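Local coordinates for protein PelA (Pseudomonas aeruginosa, PDB 5TCB) that probably hydrolyses glycosidic bonds with this glycoside hydrolase domain, one part of a longer protein that may also act as a deacetylase, at residues A70-G75 with A130-D135; R120-R125 with H163-G168. All blocks are in the same frame, centred on the assembly; numbering follows the deposited sequence.

Contact 1: residues A70-G75 with A130-D135; sequences AYLSVG and AGLFLD
Y71 and D135 meet on the inner side of two neighbouring parallel strands of the (beta/alpha)8 barrel, 67-73 and 131-135. The phenol runs along its own strand until its tip reaches the next one. Y71 CG stands anti to the backbone N (chi1 -180°), and this swing carries OH to 2.6 Å from D135 OD2. Ring and carboxylate planes are turned 70° apart, and CB of D135 rests 3.6 Å from Y71 CE2. Behind this pair, Y71 CD2 lies at the edge of the F133 ring.

The other face of the sheet is an apolar relief of small and branched groups. L72 CD2 rests in the notch formed by two leucines of the neighbouring strand, 4.1 Å from both L132 CD1 and L134 CD2. V74 CG2 packs against L134 CD2 at 3.9 Å, on the side away from L132. Helices 111-126 and 145-165 pack over this face. Backbone bonds zip the strands together from A70 N to G131 O as far as V74 N to D135 O.

The phenol donates to the anti lone pair of OD2, while N174 holds OD1. Both carboxylate oxygens are therefore engaged, which probably fixes the rotation of D135 at the C-terminal end of its strand.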
loop_
_atom_site.group_PDB
_atom_site.type_symbol
_atom_site.label_atom_id
_atom_site.label_comp_id
_atom_site.label_asym_id
_atom_site.label_seq_id
_atom_site.Cartn_x
_atom_site.Cartn_y
_atom_site.Cartn_z
ATOM N N ALA A 70 3.741 4.213 7.589
ATOM C CA ALA A 70 4.888 4.301 6.695
ATOM C C ALA A 70 4.758 3.289 5.554
ATOM O O ALA A 70 4.415 2.114 5.779
ATOM C CB ALA A 70 6.189 4.054 7.453
ATOM N N TYR A 71 5.016 3.770 4.336
ATOM C CA TYR A 71 5.090 2.909 3.158
ATOM C C TYR A 71 6.181 1.865 3.304
ATOM O O TYR A 71 7.323 2.171 3.648
ATOM C CB TYR A 71 5.326 3.769 1.925
ATOM C CG TYR A 71 5.413 2.985 0.645
ATOM C CD1 TYR A 71 6.636 2.547 0.179
ATOM C CD2 TYR A 71 4.287 2.678 -0.068
ATOM C CE1 TYR A 71 6.730 1.808 -0.994
ATOM C CE2 TYR A 71 4.378 1.942 -1.260
ATOM C CZ TYR A 71 5.602 1.522 -1.690
ATOM O OH TYR A 71 5.740 0.771 -2.849
ATOM N N LEU A 72 5.846 0.624 2.949
ATOM C CA LEU A 72 6.860 -0.427 2.894
ATOM C C LEU A 72 6.515 -1.383 1.763
ATOM O O LEU A 72 5.511 -2.112 1.827
ATOM C CB LEU A 72 6.945 -1.197 4.208
ATOM C CG LEU A 72 8.051 -2.261 4.284
ATOM C CD1 LEU A 72 9.436 -1.650 4.186
ATOM C CD2 LEU A 72 7.957 -3.089 5.540
ATOM N N SER A 73 7.392 -1.450 0.759
ATOM C CA SER A 73 7.222 -2.368 -0.363
ATOM C C SER A 73 7.810 -3.736 0.002
ATOM O O SER A 73 9.006 -3.869 0.262
ATOM C CB SER A 73 7.860 -1.778 -1.611
ATOM O OG SER A 73 7.850 -2.738 -2.675
ATOM N N VAL A 74 6.930 -4.734 0.092
ATOM C CA VAL A 74 7.284 -6.067 0.575
ATOM C C VAL A 74 7.757 -6.967 -0.553
ATOM O O VAL A 74 8.657 -7.786 -0.354
ATOM C CB VAL A 74 6.078 -6.693 1.310
ATOM C CG1 VAL A 74 6.346 -8.139 1.727
ATOM C CG2 VAL A 74 5.725 -5.886 2.517
ATOM N N GLY A 75 7.212 -6.812 -1.748
ATOM C CA GLY A 75 7.549 -7.705 -2.847
ATOM C C GLY A 75 8.636 -7.233 -3.791
ATOM O O GLY A 75 9.145 -8.019 -4.603
ATOM N N ALA A 130 2.448 4.491 13.515
ATOM C CA ALA A 130 1.420 3.631 14.086
ATOM C C ALA A 130 1.170 2.378 13.273
ATOM O O ALA A 130 0.447 1.482 13.728
ATOM C CB ALA A 130 0.126 4.413 14.219
ATOM N N GLY A 131 1.721 2.307 12.074
ATOM C CA GLY A 131 1.482 1.170 11.215
ATOM C C GLY A 131 2.315 1.269 9.959
ATOM O O GLY A 131 3.059 2.236 9.736
ATOM N N LEU A 132 2.156 0.225 9.130
ATOM C CA LEU A 132 2.831 0.106 7.855
ATOM C C LEU A 132 1.802 -0.114 6.762
ATOM O O LEU A 132 0.835 -0.854 6.958
ATOM C CB LEU A 132 3.767 -1.083 7.829
ATOM C CG LEU A 132 4.847 -1.133 8.906
ATOM C CD1 LEU A 132 5.592 -2.477 8.894
ATOM C CD2 LEU A 132 5.807 0.005 8.752
ATOM N N PHE A 133 2.017 0.541 5.625
ATOM C CA PHE A 133 1.254 0.268 4.417
ATOM C C PHE A 133 2.088 -0.690 3.586
ATOM O O PHE A 133 3.167 -0.327 3.111
ATOM C CB PHE A 133 0.919 1.529 3.639
ATOM C CG PHE A 133 0.092 1.249 2.400
ATOM C CD1 PHE A 133 -1.227 0.889 2.517
ATOM C CD2 PHE A 133 0.636 1.336 1.141
ATOM C CE1 PHE A 133 -1.995 0.622 1.407
ATOM C CE2 PHE A 133 -0.140 1.043 0.014
ATOM C CZ PHE A 133 -1.456 0.711 0.171
ATOM N N LEU A 134 1.611 -1.905 3.457
ATOM C CA LEU A 134 2.374 -2.989 2.829
ATOM C C LEU A 134 2.014 -3.114 1.355
ATOM O O LEU A 134 0.917 -3.569 0.998
ATOM C CB LEU A 134 2.140 -4.300 3.577
ATOM C CG LEU A 134 2.455 -4.253 5.079
ATOM C CD1 LEU A 134 2.177 -5.628 5.692
ATOM C CD2 LEU A 134 3.892 -3.826 5.334
ATOM N N ASP A 135 2.955 -2.736 0.496
ATOM C CA ASP A 135 2.756 -2.737 -0.938
ATOM C C ASP A 135 3.407 -3.970 -1.565
ATOM O O ASP A 135 4.127 -4.747 -0.918
ATOM C CB ASP A 135 3.341 -1.446 -1.526
ATOM C CG ASP A 135 2.813 -1.095 -2.903
ATOM O OD1 ASP A 135 1.777 -1.633 -3.354
ATOM O OD2 ASP A 135 3.455 -0.232 -3.547
#

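Contact 2: residues R120-R125 with H163-G168; sequences RAAELR and HRQEPG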
loop_
_atom_site.group_PDB
_atom_site.type_symbol
_atom_site.label_atom_id
_atom_site.label_comp_id
_atom_site.label_asym_id
_atom_site.label_seq_id
_atom_site.Cartn_x
_atom_site.Cartn_y
_atom_site.Cartn_z
ATOM N N ARG A 120 13.741 -2.785 8.750
ATOM C CA ARG A 120 13.062 -1.555 8.368
ATOM C C ARG A 120 11.813 -1.339 9.213
ATOM O O ARG A 120 11.549 -0.218 9.672
ATOM C CB ARG A 120 12.717 -1.615 6.880
ATOM C CG ARG A 120 12.084 -0.383 6.318
ATOM C CD ARG A 120 13.048 0.769 6.274
ATOM N NE ARG A 120 12.408 1.984 5.780
ATOM C CZ ARG A 120 12.676 3.204 6.229
ATOM N NH1 ARG A 120 13.565 3.381 7.199
ATOM N NH2 ARG A 120 12.044 4.249 5.713
ATOM N N ALA A 121 11.045 -2.401 9.444
ATOM C CA ALA A 121 9.863 -2.270 10.277
ATOM C C ALA A 121 10.246 -1.794 11.667
ATOM O O ALA A 121 9.560 -0.952 12.240
ATOM C CB ALA A 121 9.117 -3.597 10.348
ATOM N N ALA A 122 11.324 -2.346 12.235
ATOM C CA ALA A 122 11.734 -1.920 13.569
ATOM C C ALA A 122 12.118 -0.449 13.580
ATOM O O ALA A 122 11.809 0.279 14.535
ATOM C CB ALA A 122 12.889 -2.780 14.044
ATOM N N GLU A 123 12.833 0.006 12.549
ATOM C CA GLU A 123 13.215 1.416 12.494
ATOM C C GLU A 123 11.991 2.319 12.393
ATOM O O GLU A 123 11.936 3.361 13.052
ATOM C CB GLU A 123 14.159 1.681 11.322
ATOM C CG GLU A 123 15.572 1.143 11.535
ATOM C CD GLU A 123 16.148 1.557 12.887
ATOM O OE1 GLU A 123 16.141 2.767 13.193
ATOM O OE2 GLU A 123 16.581 0.669 13.653
ATOM N N LEU A 124 11.008 1.931 11.578
ATOM C CA LEU A 124 9.791 2.724 11.428
ATOM C C LEU A 124 8.984 2.729 12.726
ATOM O O LEU A 124 8.409 3.760 13.093
ATOM C CB LEU A 124 8.992 2.189 10.240
ATOM C CG LEU A 124 9.743 2.421 8.922
ATOM C CD1 LEU A 124 9.094 1.601 7.818
ATOM C CD2 LEU A 124 9.806 3.913 8.560
ATOM N N ARG A 125 8.968 1.614 13.458
ATOM C CA ARG A 125 8.365 1.593 14.797
ATOM C C ARG A 125 9.039 2.607 15.716
ATOM O O ARG A 125 8.362 3.365 16.419
ATOM C CB ARG A 125 8.438 0.193 15.399
ATOM C CG ARG A 125 7.973 0.079 16.883
ATOM C CD ARG A 125 9.114 -0.279 17.809
ATOM N NE ARG A 125 9.715 -1.533 17.385
ATOM C CZ ARG A 125 10.923 -1.967 17.719
ATOM N NH1 ARG A 125 11.703 -1.270 18.544
ATOM N NH2 ARG A 125 11.343 -3.121 17.230
ATOM N N HIS A 163 4.078 -9.429 11.894
ATOM C CA HIS A 163 3.028 -9.106 12.829
ATOM C C HIS A 163 3.376 -9.580 14.242
ATOM O O HIS A 163 3.057 -8.905 15.235
ATOM C CB HIS A 163 1.731 -9.710 12.300
ATOM C CG HIS A 163 0.541 -9.371 13.120
ATOM N ND1 HIS A 163 0.206 -8.071 13.424
ATOM C CD2 HIS A 163 -0.388 -10.153 13.708
ATOM C CE1 HIS A 163 -0.887 -8.070 14.170
ATOM N NE2 HIS A 163 -1.269 -9.322 14.351
ATOM N N ARG A 164 4.069 -10.709 14.351
ATOM C CA ARG A 164 4.497 -11.187 15.665
ATOM C C ARG A 164 5.624 -10.323 16.235
ATOM O O ARG A 164 5.648 -10.052 17.446
ATOM C CB ARG A 164 4.940 -12.653 15.563
ATOM N N GLN A 165 6.580 -9.906 15.389
ATOM C CA GLN A 165 7.691 -9.068 15.842
ATOM C C GLN A 165 7.231 -7.665 16.224
ATOM O O GLN A 165 7.796 -7.073 17.149
ATOM C CB GLN A 165 8.778 -8.961 14.753
ATOM C CG GLN A 165 9.880 -7.911 15.047
ATOM C CD GLN A 165 10.838 -7.617 13.887
ATOM O OE1 GLN A 165 11.472 -8.538 13.353
ATOM N NE2 GLN A 165 10.992 -6.303 13.526
ATOM N N GLU A 166 6.221 -7.122 15.544
ATOM C CA GLU A 166 5.835 -5.720 15.676
ATOM C C GLU A 166 4.337 -5.612 15.919
ATOM O O GLU A 166 3.595 -5.089 15.085
ATOM C CB GLU A 166 6.233 -4.927 14.429
ATOM C CG GLU A 166 7.744 -4.944 14.146
ATOM C CD GLU A 166 8.588 -4.199 15.172
ATOM O OE1 GLU A 166 8.042 -3.390 15.977
ATOM O OE2 GLU A 166 9.818 -4.408 15.171
ATOM N N PRO A 167 3.861 -6.076 17.081
ATOM C CA PRO A 167 2.419 -6.004 17.362
ATOM C C PRO A 167 1.911 -4.589 17.542
ATOM O O PRO A 167 0.692 -4.376 17.519
ATOM C CB PRO A 167 2.273 -6.806 18.657
ATOM C CG PRO A 167 3.619 -6.691 19.336
ATOM C CD PRO A 167 4.609 -6.718 18.167
ATOM N N GLY A 168 2.792 -3.617 17.725
ATOM C CA GLY A 168 2.376 -2.245 17.799
ATOM C C GLY A 168 2.233 -1.533 16.475
ATOM O O GLY A 168 1.992 -0.325 16.472
#
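E166, the first residue to leave helical geometry after helix 145-165, sets its backbone beside A122 of helix 111-126, with CA of A122 7.3 Å from CA of E166. The two helices are neighbours on the outside of the (beta/alpha)8 barrel, and a side-on, two-pronged salt bridge joins helix 111-126 to this residue just past the end of helix 145-165. R125 NE bonds E166 OE1 at 2.9 Å, and R125 NH2 bonds E166 OE2 at the same distance of 2.9 Å. Both bonds are nearly straight, 169° and 167°, and both use syn lone pairs. The two flat groups are almost coplanar, although the side chains cross at about a right angle. E166 is bent at chi2 (-68°), which turns its carboxylate toward the arginine.

OE2 takes a second bond on its anti lone pair, from Q165 NE2 at 2.8 Å. The same amide nitrogen also bonds the backbone O of L118, one turn before A122, so Q165 ties the carboxylate to that helix. Two donors on OE2 should favour the charged form of E166. Closer to the E166 backbone, A121 CB touches E166 CG at 4.3 Å. The carbonyl oxygen of A122 sits 3.9 Å above the plane of the R125 guanidinium, over its centre.

The two contacts have centres about 11 Å apart and belong to one (beta/alpha)8 barrel. Contact 1 joins adjacent strands, its centre about 6 Å from the centre of the chain. Contact 2 joins helix 111-126 to the C-terminal end of helix 145-165, farther out, about 16 Å from the centre of the chain. Their segments alternate along the sequence: 70-75, 120-125, 130-135, 163-168. Helix 111-126 leads into strand 131-135, which leads on to helix 145-165. The layers touch directly: L72 CD1 packs 3.6 Å from R120 CG, and L124 and A121 lie against L132. Strand pairing inside and helix contact outside thus join the same region of the barrel wall in two layers.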